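Local coordinates for pyridoxal phosphate homeostasis protein (Bifidobacterium adolescentis ATCC 15703, PDB 3CPG) that probably binds pyridoxal 5'-phosphate and takes part in keeping the cellular supply of this cofactor in balance, at residues M202-H207 with M244-D249. Sequence-based numbering, arbitrary orientation.
With ACT (acetate ion), chain B.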
loop_
_atom_site.group_PDB
_atom_site.type_symbol
_atom_site.label_atom_id
_atom_site.label_comp_id
_atom_site.label_asym_id
_atom_site.label_seq_id
_atom_site.Cartn_x
_atom_site.Cartn_y
_atom_site.Cartn_z
HETATM N N MSE A 202 0.922 5.708 5.953
HETATM C CA MSE A 202 0.530 5.883 4.558
HETATM C C MSE A 202 -0.154 7.230 4.391
HETATM O O MSE A 202 -0.764 7.739 5.325
HETATM C CB MSE A 202 -0.454 4.772 4.146
HETATM C CG MSE A 202 -0.928 4.801 2.668
HETATM SE SE MSE A 202 -2.356 6.034 2.180
HETATM C CE MSE A 202 -3.803 4.788 2.120
ATOM N N THR A 203 -0.031 7.822 3.212
ATOM C CA THR A 203 -0.733 9.068 2.948
ATOM C C THR A 203 -1.026 9.203 1.465
ATOM O O THR A 203 -0.276 8.717 0.614
ATOM C CB THR A 203 0.046 10.322 3.405
ATOM O OG1 THR A 203 -0.817 11.466 3.325
ATOM C CG2 THR A 203 1.243 10.572 2.505
ATOM N N ILE A 204 -2.147 9.844 1.170
ATOM C CA ILE A 204 -2.552 10.090 -0.204
ATOM C C ILE A 204 -1.855 11.377 -0.659
ATOM O O ILE A 204 -1.780 11.674 -1.850
ATOM C CB ILE A 204 -4.080 10.243 -0.289
ATOM C CG1 ILE A 204 -4.746 8.941 0.168
ATOM C CG2 ILE A 204 -4.497 10.593 -1.711
ATOM C CD1 ILE A 204 -6.263 9.004 0.213
ATOM N N GLY A 205 -1.334 12.131 0.306
ATOM C CA GLY A 205 -0.630 13.363 -0.003
ATOM C C GLY A 205 -1.560 14.515 -0.310
ATOM O O GLY A 205 -2.660 14.595 0.234
ATOM N N ALA A 206 -1.111 15.409 -1.185
ATOM C CA ALA A 206 -1.902 16.568 -1.582
ATOM C C ALA A 206 -2.013 16.621 -3.103
ATOM O O ALA A 206 -1.001 16.592 -3.807
ATOM C CB ALA A 206 -1.250 17.847 -1.062
ATOM N N HIS A 207 -3.241 16.682 -3.609
ATOM C CA HIS A 207 -3.462 16.755 -5.049
ATOM C C HIS A 207 -3.356 18.217 -5.464
ATOM O O HIS A 207 -4.352 18.855 -5.810
ATOM C CB HIS A 207 -4.848 16.221 -5.412
ATOM C CG HIS A 207 -5.109 14.832 -4.920
ATOM N ND1 HIS A 207 -4.267 13.776 -5.194
ATOM C CD2 HIS A 207 -6.125 14.322 -4.186
ATOM C CE1 HIS A 207 -4.755 12.675 -4.651
ATOM N NE2 HIS A 207 -5.882 12.979 -4.035
HETATM N N MSE A 244 3.891 6.252 0.299
HETATM C CA MSE A 244 3.571 7.570 -0.230
HETATM C C MSE A 244 4.207 7.780 -1.592
HETATM O O MSE A 244 5.303 7.284 -1.861
HETATM C CB MSE A 244 4.043 8.653 0.751
HETATM C CG MSE A 244 5.533 8.590 1.112
HETATM SE SE MSE A 244 5.959 9.744 2.607
HETATM C CE MSE A 244 7.811 9.993 2.299
ATOM N N GLY A 245 3.511 8.522 -2.445
ATOM C CA GLY A 245 4.000 8.781 -3.783
ATOM C C GLY A 245 3.239 7.923 -4.774
ATOM O O GLY A 245 3.062 6.725 -4.564
HETATM N N MSE A 246 2.767 8.544 -5.847
HETATM C CA MSE A 246 2.030 7.835 -6.880
HETATM C C MSE A 246 2.583 8.288 -8.223
HETATM O O MSE A 246 3.687 8.831 -8.279
HETATM C CB MSE A 246 0.539 8.139 -6.754
HETATM C CG MSE A 246 -0.004 7.745 -5.389
HETATM SE SE MSE A 246 -1.931 7.804 -5.211
HETATM C CE MSE A 246 -2.093 9.704 -5.224
ATOM N N THR A 247 1.832 8.073 -9.298
ATOM C CA THR A 247 2.310 8.445 -10.629
ATOM C C THR A 247 2.802 9.883 -10.785
ATOM O O THR A 247 3.857 10.119 -11.373
ATOM C CB THR A 247 1.226 8.191 -11.705
ATOM O OG1 THR A 247 0.954 6.788 -11.789
ATOM C CG2 THR A 247 1.701 8.687 -13.074
ATOM N N GLY A 248 2.051 10.840 -10.253
ATOM C CA GLY A 248 2.429 12.234 -10.411
ATOM C C GLY A 248 3.454 12.837 -9.469
ATOM O O GLY A 248 4.004 13.900 -9.761
ATOM N N ASP A 249 3.733 12.172 -8.354
ATOM C CA ASP A 249 4.684 12.730 -7.400
ATOM C C ASP A 249 5.637 11.720 -6.772
ATOM O O ASP A 249 6.200 11.990 -5.708
ATOM C CB ASP A 249 3.917 13.451 -6.285
ATOM C CG ASP A 249 2.984 12.522 -5.530
ATOM O OD1 ASP A 249 3.121 11.294 -5.705
ATOM O OD2 ASP A 249 2.124 13.004 -4.759
HETATM C C ACT B . -1.818 6.811 -10.002
HETATM O O ACT B . -2.629 6.102 -10.569
HETATM O OXT ACT B . -0.707 6.379 -9.741
HETATM C CH3 ACT B . -2.190 8.223 -9.622
HETATM O O HOH W 1 0.973 9.472 -1.663
HETATM O O HOH W 2 0.405 11.429 -3.610
HETATM O O HOH W 3 1.452 14.703 -2.334
HETATM O O HOH W 4 0.631 15.041 -5.374
#
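Met246, a selenomethionine, reaches from one loop of the TIM barrel to the next, a worked example of a contact in which residues 202-207 and 244-249 share no direct hydrogen bond. Its CB lies 3.7 Å from OXT of an acetate, probably from the crystallisation liquor, which Thr247 binds through N and OG1. The side chain bends at its last torsion (chi3 -72°), carrying CE to 3.9 Å from Ile204 O and to the edge of the His207 ring, 4.0 Å from CE1. Nearer the strands, Thr203 CG2 rests on Met244 CB at 3.8 Å, while Thr203 OG1, anti to its own N (chi1 -170°), accepts the Gly205 N-H in an ST turn and donates a hydrogen bond to Val167 O. A serine in place of Thr203 would keep a hydroxyl but would probably leave a gap beside Met244 CB. Water bridges the two loops: one molecule links Thr203 O to Gly245 N, and three others gather at Asp249 OD2, reaching Ile204 O and the N and O of Ala206. Asp249 OD1 takes the Met246 N-H nearly along its C-O axis. The Met246 side chain lies about 7 Å from that of Lys57, the predicted pyridoxal phosphate attachment site, which carries no cofactor here. Both loops follow adjacent parallel strands, 196-202 and 241-243; helix 211-231 packs Leu221 against Thr203 and Met244, and strand 260-263 brings Arg262 to Met246.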